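Local coordinates for probable porin (Pseudomonas aeruginosa, PDB 4FT6), which probably forms a beta-barrel channel of the OprD family through the outer membrane, probably admitting small solutes to the periplasm, at residues Q38-Q43 against G82-H87; D94-L99 against N163-Q168. One frame throughout, in Å; residues are numbered along the deposited sequence.

Contact 1. Residues Q38-Q43 against G82-H87; sequences QEEWAQ and GLLPRH. With C8E ((hydroxyethyloxy)tri(ethyloxy)octane), chain C.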
ATOM      1  N   GLN A  38       7.988  16.183 -11.916  1.00 69.91           N
ATOM      2  CA  GLN A  38       6.687  16.258 -11.266  1.00 69.40           C
ATOM      3  C   GLN A  38       6.915  16.942  -9.931  1.00 75.51           C
ATOM      4  O   GLN A  38       7.506  16.352  -9.021  1.00 77.92           O
ATOM      5  CB  GLN A  38       6.087  14.870 -11.024  1.00 64.01           C
ATOM      6  CG  GLN A  38       5.753  14.077 -12.272  1.00 71.18           C
ATOM      7  CD  GLN A  38       5.537  12.588 -11.993  1.00 77.20           C
ATOM      8  OE1 GLN A  38       5.537  12.141 -10.838  1.00 77.82           O
ATOM      9  NE2 GLN A  38       5.370  11.811 -13.059  1.00 77.63           N
ATOM     10  N   GLU A  39       6.464  18.188  -9.806  1.00 75.85           N
ATOM     11  CA  GLU A  39       6.624  18.906  -8.545  1.00 76.04           C
ATOM     12  C   GLU A  39       5.339  19.573  -8.121  1.00 70.19           C
ATOM     13  O   GLU A  39       4.964  20.601  -8.687  1.00 74.81           O
ATOM     14  CB  GLU A  39       7.712  19.971  -8.651  1.00 78.67           C
ATOM     15  CG  GLU A  39       7.913  20.761  -7.376  1.00 80.57           C
ATOM     16  CD  GLU A  39       8.898  21.889  -7.558  1.00 87.30           C
ATOM     17  OE1 GLU A  39       8.979  22.427  -8.685  1.00 89.96           O
ATOM     18  OE2 GLU A  39       9.592  22.237  -6.579  1.00 90.17           O
ATOM     19  N   GLU A  40       4.673  19.004  -7.121  1.00 67.26           N
ATOM     20  CA  GLU A  40       3.418  19.575  -6.627  1.00 66.77           C
ATOM     21  C   GLU A  40       3.369  19.660  -5.105  1.00 65.20           C
ATOM     22  O   GLU A  40       4.150  19.012  -4.402  1.00 67.00           O
ATOM     23  CB  GLU A  40       2.210  18.800  -7.171  1.00 61.89           C
ATOM     24  CG  GLU A  40       1.971  19.002  -8.659  1.00 65.69           C
ATOM     25  CD  GLU A  40       0.813  18.181  -9.190  1.00 77.18           C
ATOM     26  OE1 GLU A  40      -0.054  18.757  -9.894  1.00 85.33           O
ATOM     27  OE2 GLU A  40       0.772  16.959  -8.907  1.00 82.44           O
ATOM     28  N   TRP A  41       2.449  20.475  -4.609  1.00 64.96           N
ATOM     29  CA  TRP A  41       2.264  20.647  -3.178  1.00 62.59           C
ATOM     30  C   TRP A  41       0.768  20.737  -2.853  1.00 69.31           C
ATOM     31  O   TRP A  41       0.048  21.539  -3.452  1.00 67.20           O
ATOM     32  CB  TRP A  41       2.966  21.914  -2.737  1.00 59.15           C
ATOM     33  CG  TRP A  41       2.881  22.160  -1.284  1.00 69.39           C
ATOM     34  CD1 TRP A  41       2.800  21.223  -0.298  1.00 69.56           C
ATOM     35  CD2 TRP A  41       2.875  23.437  -0.635  1.00 71.27           C
ATOM     36  NE1 TRP A  41       2.749  21.840   0.929  1.00 73.02           N
ATOM     37  CE2 TRP A  41       2.791  23.200   0.750  1.00 73.39           C
ATOM     38  CE3 TRP A  41       2.935  24.759  -1.091  1.00 73.25           C
ATOM     39  CZ2 TRP A  41       2.760  24.238   1.685  1.00 81.75           C
ATOM     40  CZ3 TRP A  41       2.906  25.789  -0.167  1.00 75.32           C
ATOM     41  CH2 TRP A  41       2.819  25.526   1.207  1.00 81.82           C
ATOM     42  N   ALA A  42       0.307  19.927  -1.903  1.00 69.67           N
ATOM     43  CA  ALA A  42      -1.123  19.772  -1.658  1.00 61.01           C
ATOM     44  C   ALA A  42      -1.420  19.499  -0.195  1.00 68.24           C
ATOM     45  O   ALA A  42      -0.570  18.996   0.545  1.00 72.34           O
ATOM     46  CB  ALA A  42      -1.690  18.643  -2.518  1.00 58.12           C
ATOM     47  N   GLN A  43      -2.646  19.817   0.206  1.00 68.75           N
ATOM     48  CA  GLN A  43      -3.106  19.557   1.559  1.00 61.01           C
ATOM     49  C   GLN A  43      -4.313  18.633   1.507  1.00 62.97           C
ATOM     50  O   GLN A  43      -5.295  18.920   0.810  1.00 64.81           O
ATOM     51  CB  GLN A  43      -3.512  20.859   2.247  1.00 66.11           C
ATOM     52  CG  GLN A  43      -4.174  20.641   3.606  1.00 70.18           C
ATOM     53  CD  GLN A  43      -3.194  20.059   4.601  1.00 77.36           C
ATOM     54  OE1 GLN A  43      -2.008  20.401   4.579  1.00 75.52           O
ATOM     55  NE2 GLN A  43      -3.676  19.172   5.477  1.00 79.22           N
ATOM     56  N   GLY A  82       0.522  12.686  -8.809  1.00 55.62           N
ATOM     57  CA  GLY A  82      -0.353  11.787  -8.083  1.00 55.14           C
ATOM     58  C   GLY A  82      -0.954  12.367  -6.816  1.00 55.49           C
ATOM     59  O   GLY A  82      -1.663  11.666  -6.103  1.00 68.24           O
ATOM     60  N   LEU A  83      -0.678  13.637  -6.526  1.00 62.33           N
ATOM     61  CA  LEU A  83      -1.310  14.311  -5.386  1.00 61.18           C
ATOM     62  C   LEU A  83      -2.667  14.849  -5.794  1.00 62.09           C
ATOM     63  O   LEU A  83      -3.549  15.064  -4.953  1.00 68.24           O
ATOM     64  CB  LEU A  83      -0.487  15.506  -4.903  1.00 61.57           C
ATOM     65  CG  LEU A  83       0.992  15.379  -4.593  1.00 63.33           C
ATOM     66  CD1 LEU A  83       1.474  16.608  -3.846  1.00 60.33           C
ATOM     67  CD2 LEU A  83       1.228  14.131  -3.792  1.00 76.86           C
ATOM     68  N   LEU A  84      -2.815  15.091  -7.093  1.00 64.35           N
ATOM     69  CA  LEU A  84      -3.991  15.771  -7.627  1.00 63.99           C
ATOM     70  C   LEU A  84      -4.410  15.155  -8.956  1.00 62.90           C
ATOM     71  O   LEU A  84      -3.565  14.656  -9.710  1.00 72.03           O
ATOM     72  CB  LEU A  84      -3.699  17.263  -7.846  1.00 61.94           C
ATOM     73  CG  LEU A  84      -3.291  18.199  -6.710  1.00 60.80           C
ATOM     74  CD1 LEU A  84      -2.806  19.499  -7.319  1.00 65.23           C
ATOM     75  CD2 LEU A  84      -4.452  18.469  -5.763  1.00 60.50           C
ATOM     76  N   PRO A  85      -5.720  15.177  -9.241  1.00 62.27           N
ATOM     77  CA  PRO A  85      -6.192  14.831 -10.584  1.00 65.51           C
ATOM     78  C   PRO A  85      -5.659  15.843 -11.591  1.00 74.36           C
ATOM     79  O   PRO A  85      -5.289  16.965 -11.228  1.00 74.40           O
ATOM     80  CB  PRO A  85      -7.720  14.939 -10.471  1.00 56.15           C
ATOM     81  CG  PRO A  85      -7.965  15.767  -9.249  1.00 60.11           C
ATOM     82  CD  PRO A  85      -6.829  15.470  -8.317  1.00 57.94           C
ATOM     83  N   ARG A  86      -5.623  15.445 -12.854  1.00 80.57           N
ATOM     84  CA  ARG A  86      -4.974  16.250 -13.868  1.00 73.45           C
ATOM     85  C   ARG A  86      -5.830  16.249 -15.118  1.00 73.16           C
ATOM     86  O   ARG A  86      -6.154  15.192 -15.651  1.00 79.08           O
ATOM     87  CB  ARG A  86      -3.591  15.668 -14.157  1.00 61.89           C
ATOM     88  CG  ARG A  86      -2.736  16.512 -15.065  1.00 65.93           C
ATOM     89  CD  ARG A  86      -1.387  15.868 -15.300  1.00 68.10           C
ATOM     90  NE  ARG A  86      -0.499  16.784 -16.017  1.00 80.83           N
ATOM     91  CZ  ARG A  86       0.750  16.502 -16.367  1.00 78.95           C
ATOM     92  NH1 ARG A  86       1.272  15.321 -16.074  1.00 81.33           N
ATOM     93  NH2 ARG A  86       1.473  17.403 -17.008  1.00 72.70           N
ATOM     94  N   HIS A  87      -6.201  17.439 -15.574  1.00 83.19           N
ATOM     95  CA  HIS A  87      -7.064  17.585 -16.748  1.00 89.21           C
ATOM     96  C   HIS A  87      -6.322  17.231 -18.034  1.00 88.01           C
ATOM     97  O   HIS A  87      -5.112  16.975 -18.019  1.00 81.32           O
ATOM     98  CB  HIS A  87      -7.604  19.016 -16.854  1.00 89.20           C
ATOM     99  CG  HIS A  87      -8.460  19.434 -15.696  1.00 93.37           C
ATOM    100  ND1 HIS A  87      -8.342  20.672 -15.098  1.00 96.33           N
ATOM    101  CD2 HIS A  87      -9.454  18.794 -15.043  1.00 98.95           C
ATOM    102  CE1 HIS A  87      -9.219  20.770 -14.117  1.00 94.06           C
ATOM    103  NE2 HIS A  87      -9.908  19.645 -14.060  1.00 99.02           N
TER
HETATM  104  C3  C8E C 402       6.813  26.548  -4.506  1.00 90.74           C
HETATM  105  C4  C8E C 402       6.263  26.573  -3.086  1.00 89.69           C
HETATM  106  C5  C8E C 402       6.129  25.159  -2.533  1.00 90.28           C
HETATM  107  C6  C8E C 402       6.833  25.020  -1.188  1.00 90.90           C
HETATM  108  C7  C8E C 402       6.301  23.850  -0.366  1.00 90.08           C
HETATM  109  C8  C8E C 402       7.182  23.596   0.854  1.00 93.82           C
HETATM  110  O9  C8E C 402       6.399  23.236   1.975  1.00 93.20           O
HETATM  111  C10 C8E C 402       6.354  21.842   2.200  1.00 90.94           C
HETATM  112  C11 C8E C 402       5.899  21.555   3.630  1.00 91.09           C
HETATM  113  O12 C8E C 402       5.813  20.166   3.866  1.00 94.45           O
HETATM  114  C13 C8E C 402       6.462  19.794   5.060  1.00 96.85           C

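Contact 2. Residues D94-L99 against N163-Q168; sequences DDYARL and NSSDHQ. With DMU (decyl-beta-D-maltopyranoside), chain F; C8E ((hydroxyethyloxy)tri(ethyloxy)octane), chain D.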
ATOM      1  N   ASP A  94      -7.904  22.080  -8.949  1.00 68.45           N
ATOM      2  CA  ASP A  94      -7.657  22.923  -7.793  1.00 69.29           C
ATOM      3  C   ASP A  94      -8.039  22.171  -6.529  1.00 62.33           C
ATOM      4  O   ASP A  94      -7.553  22.478  -5.438  1.00 64.94           O
ATOM      5  CB  ASP A  94      -8.438  24.230  -7.909  1.00 70.11           C
ATOM      6  CG  ASP A  94      -8.055  25.023  -9.129  1.00 79.22           C
ATOM      7  OD1 ASP A  94      -6.881  24.939  -9.548  1.00 87.42           O
ATOM      8  OD2 ASP A  94      -8.929  25.729  -9.668  1.00 91.03           O
ATOM      9  N   ASP A  95      -8.897  21.171  -6.694  1.00 58.10           N
ATOM     10  CA  ASP A  95      -9.362  20.375  -5.570  1.00 63.90           C
ATOM     11  C   ASP A  95     -10.138  19.142  -6.024  1.00 67.35           C
ATOM     12  O   ASP A  95     -10.495  19.004  -7.204  1.00 71.16           O
ATOM     13  CB  ASP A  95     -10.212  21.212  -4.609  1.00 71.66           C
ATOM     14  CG  ASP A  95     -11.502  21.694  -5.238  1.00 86.67           C
ATOM     15  OD1 ASP A  95     -11.605  21.684  -6.483  1.00 91.95           O
ATOM     16  OD2 ASP A  95     -12.419  22.089  -4.486  1.00 95.47           O
ATOM     17  N   TYR A  96     -10.362  18.233  -5.080  1.00 59.77           N
ATOM     18  CA  TYR A  96     -11.218  17.076  -5.301  1.00 53.01           C
ATOM     19  C   TYR A  96     -11.669  16.518  -3.957  1.00 56.16           C
ATOM     20  O   TYR A  96     -10.961  16.623  -2.948  1.00 61.34           O
ATOM     21  CB  TYR A  96     -10.515  16.013  -6.141  1.00 54.07           C
ATOM     22  CG  TYR A  96      -9.251  15.416  -5.528  1.00 66.02           C
ATOM     23  CD1 TYR A  96      -8.140  16.204  -5.239  1.00 61.09           C
ATOM     24  CD2 TYR A  96      -9.159  14.049  -5.281  1.00 67.59           C
ATOM     25  CE1 TYR A  96      -6.986  15.646  -4.705  1.00 66.74           C
ATOM     26  CE2 TYR A  96      -8.008  13.488  -4.744  1.00 65.42           C
ATOM     27  CZ  TYR A  96      -6.927  14.288  -4.462  1.00 69.89           C
ATOM     28  OH  TYR A  96      -5.784  13.734  -3.936  1.00 69.77           O
ATOM     29  N   ALA A  97     -12.859  15.942  -3.935  1.00 54.73           N
ATOM     30  CA  ALA A  97     -13.410  15.455  -2.688  1.00 59.61           C
ATOM     31  C   ALA A  97     -14.126  14.151  -2.936  1.00 64.60           C
ATOM     32  O   ALA A  97     -14.421  13.785  -4.084  1.00 56.95           O
ATOM     33  CB  ALA A  97     -14.342  16.472  -2.063  1.00 53.52           C
ATOM     34  N   ARG A  98     -14.380  13.428  -1.857  1.00 61.80           N
ATOM     35  CA  ARG A  98     -15.093  12.174  -1.972  1.00 51.66           C
ATOM     36  C   ARG A  98     -15.718  11.829  -0.629  1.00 55.79           C
ATOM     37  O   ARG A  98     -15.160  12.125   0.434  1.00 63.19           O
ATOM     38  CB  ARG A  98     -14.144  11.075  -2.424  1.00 61.93           C
ATOM     39  CG  ARG A  98     -14.851   9.851  -2.940  1.00 70.64           C
ATOM     40  CD  ARG A  98     -13.888   8.735  -3.323  1.00 65.59           C
ATOM     41  NE  ARG A  98     -14.635   7.482  -3.381  1.00 59.45           N
ATOM     42  CZ  ARG A  98     -15.441   7.150  -4.377  1.00 55.66           C
ATOM     43  NH1 ARG A  98     -15.578   7.967  -5.415  1.00 47.07           N
ATOM     44  NH2 ARG A  98     -16.100   5.998  -4.338  1.00 64.42           N
ATOM     45  N   LEU A  99     -16.890  11.215  -0.671  1.00 54.62           N
ATOM     46  CA  LEU A  99     -17.581  10.855   0.544  1.00 58.17           C
ATOM     47  C   LEU A  99     -18.251   9.509   0.329  1.00 64.92           C
ATOM     48  O   LEU A  99     -19.075   9.354  -0.571  1.00 67.91           O
ATOM     49  CB  LEU A  99     -18.618  11.916   0.879  1.00 59.56           C
ATOM     50  CG  LEU A  99     -19.369  11.812   2.210  1.00 64.15           C
ATOM     51  CD1 LEU A  99     -18.380  11.641   3.354  1.00 53.40           C
ATOM     52  CD2 LEU A  99     -20.258  13.058   2.424  1.00 64.37           C
ATOM     53  N   ASN A 163      -5.750   9.812  -6.412  1.00 54.14           N
ATOM     54  CA  ASN A 163      -5.868  11.178  -6.923  1.00 62.02           C
ATOM     55  C   ASN A 163      -7.156  11.369  -7.725  1.00 61.84           C
ATOM     56  O   ASN A 163      -7.160  12.054  -8.757  1.00 57.57           O
ATOM     57  CB  ASN A 163      -4.681  11.507  -7.823  1.00 58.52           C
ATOM     58  CG  ASN A 163      -4.614  10.580  -9.005  1.00 54.76           C
ATOM     59  OD1 ASN A 163      -5.161   9.473  -8.942  1.00 45.60           O
ATOM     60  ND2 ASN A 163      -3.996  11.027 -10.105  1.00 51.65           N
ATOM     61  N   SER A 164      -8.250  10.766  -7.270  1.00 60.21           N
ATOM     62  CA  SER A 164      -9.508  10.893  -8.002  1.00 60.98           C
ATOM     63  C   SER A 164     -10.726  10.952  -7.098  1.00 67.69           C
ATOM     64  O   SER A 164     -10.826  10.209  -6.118  1.00 65.85           O
ATOM     65  CB  SER A 164      -9.670   9.726  -8.978  1.00 57.73           C
ATOM     66  OG  SER A 164     -10.867   9.861  -9.730  1.00 54.72           O
ATOM     67  N   SER A 165     -11.664  11.820  -7.452  1.00 71.65           N
ATOM     68  CA  SER A 165     -12.958  11.823  -6.796  1.00 70.21           C
ATOM     69  C   SER A 165     -13.738  10.587  -7.226  1.00 66.22           C
ATOM     70  O   SER A 165     -14.562  10.055  -6.475  1.00 64.70           O
ATOM     71  CB  SER A 165     -13.740  13.080  -7.182  1.00 64.72           C
ATOM     72  OG  SER A 165     -13.123  14.224  -6.644  1.00 69.72           O
ATOM     73  N   ASP A 166     -13.464  10.132  -8.444  1.00 66.77           N
ATOM     74  CA  ASP A 166     -14.335   9.170  -9.116  1.00 72.48           C
ATOM     75  C   ASP A 166     -13.991   7.723  -8.799  1.00 72.13           C
ATOM     76  O   ASP A 166     -12.907   7.424  -8.282  1.00 73.20           O
ATOM     77  CB  ASP A 166     -14.284   9.387 -10.631  1.00 77.69           C
ATOM     78  CG  ASP A 166     -14.503  10.834 -11.021  1.00 89.74           C
ATOM     79  OD1 ASP A 166     -15.225  11.544 -10.284  1.00 93.07           O
ATOM     80  OD2 ASP A 166     -13.955  11.254 -12.065  1.00 94.78           O
ATOM     81  N   HIS A 167     -14.926   6.826  -9.103  1.00 61.68           N
ATOM     82  CA  HIS A 167     -14.634   5.402  -9.069  1.00 60.18           C
ATOM     83  C   HIS A 167     -14.672   4.828 -10.489  1.00 58.34           C
ATOM     84  O   HIS A 167     -15.255   5.427 -11.406  1.00 52.26           O
ATOM     85  CB  HIS A 167     -15.587   4.643  -8.133  1.00 56.30           C
ATOM     86  CG  HIS A 167     -16.997   4.570  -8.636  1.00 64.74           C
ATOM     87  ND1 HIS A 167     -17.361   3.795  -9.722  1.00 64.58           N
ATOM     88  CD2 HIS A 167     -18.120   5.165  -8.203  1.00 68.05           C
ATOM     89  CE1 HIS A 167     -18.651   3.943  -9.943  1.00 68.62           C
ATOM     90  NE2 HIS A 167     -19.142   4.772  -9.040  1.00 66.21           N
ATOM     91  N   GLN A 168     -14.044   3.666 -10.656  1.00 59.92           N
ATOM     92  CA  GLN A 168     -13.971   2.981 -11.949  1.00 65.63           C
ATOM     93  C   GLN A 168     -13.934   1.464 -11.749  1.00 60.68           C
ATOM     94  O   GLN A 168     -13.509   0.994 -10.688  1.00 59.61           O
ATOM     95  CB  GLN A 168     -12.707   3.422 -12.690  1.00 59.46           C
ATOM     96  CG  GLN A 168     -11.428   3.029 -11.969  1.00 68.24           C
ATOM     97  CD  GLN A 168     -10.193   3.726 -12.531  1.00 78.69           C
ATOM     98  OE1 GLN A 168      -9.728   4.733 -11.986  1.00 80.46           O
ATOM     99  NE2 GLN A 168      -9.659   3.191 -13.623  1.00 80.06           N
TER
HETATM  100  C1  DMU F 405     -18.481  11.830  -4.296  1.00 85.38           C
HETATM  101  C2  DMU F 405     -18.216  10.993  -5.608  1.00 87.35           C
HETATM  102  C3  DMU F 405     -18.652  11.829  -6.981  1.00101.66           C
HETATM  103  C4  DMU F 405     -18.370  13.367  -6.803  1.00 77.98           C
HETATM  104  O5  DMU F 405     -18.884  13.805  -5.582  1.00 86.47           O
HETATM  105  C6  DMU F 405     -18.146  13.280  -4.509  1.00 84.19           C
HETATM  106  O7  DMU F 405     -18.183  11.272  -8.275  1.00104.46           O
HETATM  107  O16 DMU F 405     -18.320  14.075  -3.341  1.00 75.83           O
HETATM  108  C18 DMU F 405     -18.280  15.476  -3.482  1.00 73.12           C
HETATM  109  C19 DMU F 405     -18.629  16.192  -2.178  1.00 70.25           C
HETATM  110  C22 DMU F 405     -17.901  15.540  -1.013  1.00 74.79           C
HETATM  111  C25 DMU F 405     -18.520  16.029   0.293  1.00 77.27           C
HETATM  112  C28 DMU F 405     -17.439  16.717   1.124  1.00 78.90           C
HETATM  113  C31 DMU F 405     -16.978  15.763   2.221  1.00 74.88           C
HETATM  114  C34 DMU F 405     -15.495  15.994   2.433  1.00 71.95           C
HETATM  115  C37 DMU F 405     -15.156  15.884   3.901  1.00 72.29           C
HETATM  116  C40 DMU F 405     -13.659  15.813   4.063  1.00 70.04           C
HETATM  117  C43 DMU F 405     -13.308  16.342   5.421  1.00 77.52           C
HETATM  118  O49 DMU F 405     -17.703  11.259  -3.327  1.00 86.43           O
HETATM  119  O55 DMU F 405     -18.559   9.559  -5.498  1.00 87.91           O
HETATM  120  C57 DMU F 405     -19.045  14.063  -7.923  1.00 73.43           C
HETATM  121  O61 DMU F 405     -20.395  13.752  -7.833  1.00 81.72           O
HETATM  122  C5  DMU F 405     -17.812   9.081  -9.198  1.00 95.62           C
HETATM  123  C7  DMU F 405     -18.201   9.225 -10.618  1.00101.50           C
HETATM  124  C8  DMU F 405     -19.784   9.383 -10.715  1.00107.11           C
HETATM  125  C9  DMU F 405     -20.453   9.068  -9.298  1.00125.59           C
HETATM  126  O1  DMU F 405     -19.992  10.023  -8.429  1.00119.81           O
HETATM  127  C10 DMU F 405     -18.623   9.953  -8.261  1.00105.25           C
HETATM  128  O2  DMU F 405     -20.167  10.703 -11.286  1.00108.04           O
HETATM  129  O3  DMU F 405     -17.935   7.766  -8.802  1.00 77.46           O
HETATM  130  O4  DMU F 405     -17.643   8.205 -11.378  1.00 96.29           O
HETATM  131  C11 DMU F 405     -21.960   9.057  -9.231  1.00127.62           C
HETATM  132  O6  DMU F 405     -22.345   8.874  -7.905  1.00124.00           O
HETATM  133  C1  C8E D 403     -19.353   4.444  -1.261  1.00 62.13           C
HETATM  134  C2  C8E D 403     -20.603   4.651  -0.397  1.00 65.33           C
HETATM  135  C3  C8E D 403     -21.733   5.340  -1.169  1.00 61.59           C
HETATM  136  C4  C8E D 403     -21.887   6.825  -0.847  1.00 60.45           C
HETATM  137  C5  C8E D 403     -23.062   7.065   0.097  1.00 71.45           C
HETATM  138  C6  C8E D 403     -23.398   8.531   0.343  1.00 75.11           C
HETATM  139  C7  C8E D 403     -23.030   9.011   1.745  1.00 80.44           C
HETATM  140  C8  C8E D 403     -23.924  10.182   2.153  1.00 87.45           C
HETATM  141  O9  C8E D 403     -23.912  10.458   3.541  1.00 87.10           O
HETATM  142  C10 C8E D 403     -22.952  11.419   3.932  1.00 79.96           C
HETATM  143  C11 C8E D 403     -23.609  12.612   4.630  1.00 77.38           C
HETATM  144  O12 C8E D 403     -24.446  12.217   5.698  1.00 84.73           O
HETATM  145  C13 C8E D 403     -24.575  13.202   6.706  1.00 87.45           C
HETATM  146  C14 C8E D 403     -25.021  12.580   8.026  1.00 92.06           C
HETATM  147  O15 C8E D 403     -23.942  12.483   8.933  1.00 92.49           O

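Contact 1. Residues Q38-Q43 against G82-H87
Leu83 lies against segment 38-43 of strand 37-50 at Ala42, where the two backbones come closest, CA to CA 6.6 Å; no hydrogen bond joins the two segments, and 82-87 is a loop without regular structure. Leu83 and Leu84 carry the loop's side of the contact. Leu83 CD1 sits over the strand backbone, 3.6 Å from the carbonyl O of Glu40, and also meets Ala42 CB at 4.0 Å. Leu84 follows with both methyls: CD2 reaches Ala42 CB, while CD1 is 3.8 Å from OE1 of Glu40, whose extended chain crosses that of Leu84 obliquely. The buried Glu40 carboxylate finds its partners beyond the two segments, OE1 on Ser74 and OE2 on Ser81; Ser81 OG also bonds to the backbone N of Leu83, tying the glutamate indirectly to the loop. On the other side of the strand, Trp41 points away from the loop. A detergent chain, C8E, lies over one face of the indole, its C7 3.5 Å from Trp41 CD2, and NE1 bonds to Asn21. A barrel strand with a loop packed on one side and an aromatic ring against detergent on the other is characteristic of the wall of an outer-membrane porin.

Contact 2. Residues D94-L99 against N163-Q168
Arg98 and Ser165 hold residues 95-99 of strand 95-107 to the loop 163-168 with two hydrogen bonds, on the wall of the porin beta-barrel. Arg98 NH1 donates to the carbonyl O of Ser165 at 2.6 Å, and that oxygen lies at the edge of the guanidinium, close to its plane. The N-H...O angle of 143° makes the bond somewhat bent. The second bond runs from Ser165 OG to the carbonyl O of Ala97, 2.9 Å long. With OG anti to its own carbonyl carbon (chi1 -68°), the serine hydroxyl is placed by the strand, where it also comes close to Tyr96 CB. Arg98 is extended from CG to NE, and its NE forms a salt bridge with Glu116, giving the guanidinium a second anchor. Within the loop, Ser164 OG accepts from the backbone N of Asp166, an ST turn that shapes the chain just where Arg98 grips it. Decyl maltoside lies beside both segments: the backbone N of Leu99 bonds to its O49 at 2.8 Å, and Ala97 CB touches its alkyl chain. Leu99 CD2 meets a second detergent, C8E. Farther along, His167 and Arg98 cross at about a right angle, with the imidazole and guanidinium planes 86° apart. The Tyr96 ring packs on the loop backbone at Asn163 and Ser164, and its hydroxyl bonds to the carbonyl O of Leu83. The nearest ring atom, Tyr96 CE2, stands 3.7 Å from Ser164 N.

Overall arrangement
Contact 1 closes before contact 2 opens along the chain, and their centres are 12 Å apart on the same side of the chain's centre. Each pairs a barrel strand, 37-50 or 95-107, with a loop; strand 58-71 runs between these two strands and pairs with both. The loop 82-87 leads on into strand 95-107, so the second segment of contact 1 stands shortly ahead of the first segment of contact 2. The contacts also meet directly: Pro85 CD packs on Tyr96 CD1 at 3.4 Å, and Pro85 CB approaches Asn163 O. Two loops distant in sequence thus rest on each other as well as on strands 37-50 and 95-107, making this part of the barrel one continuous packed region.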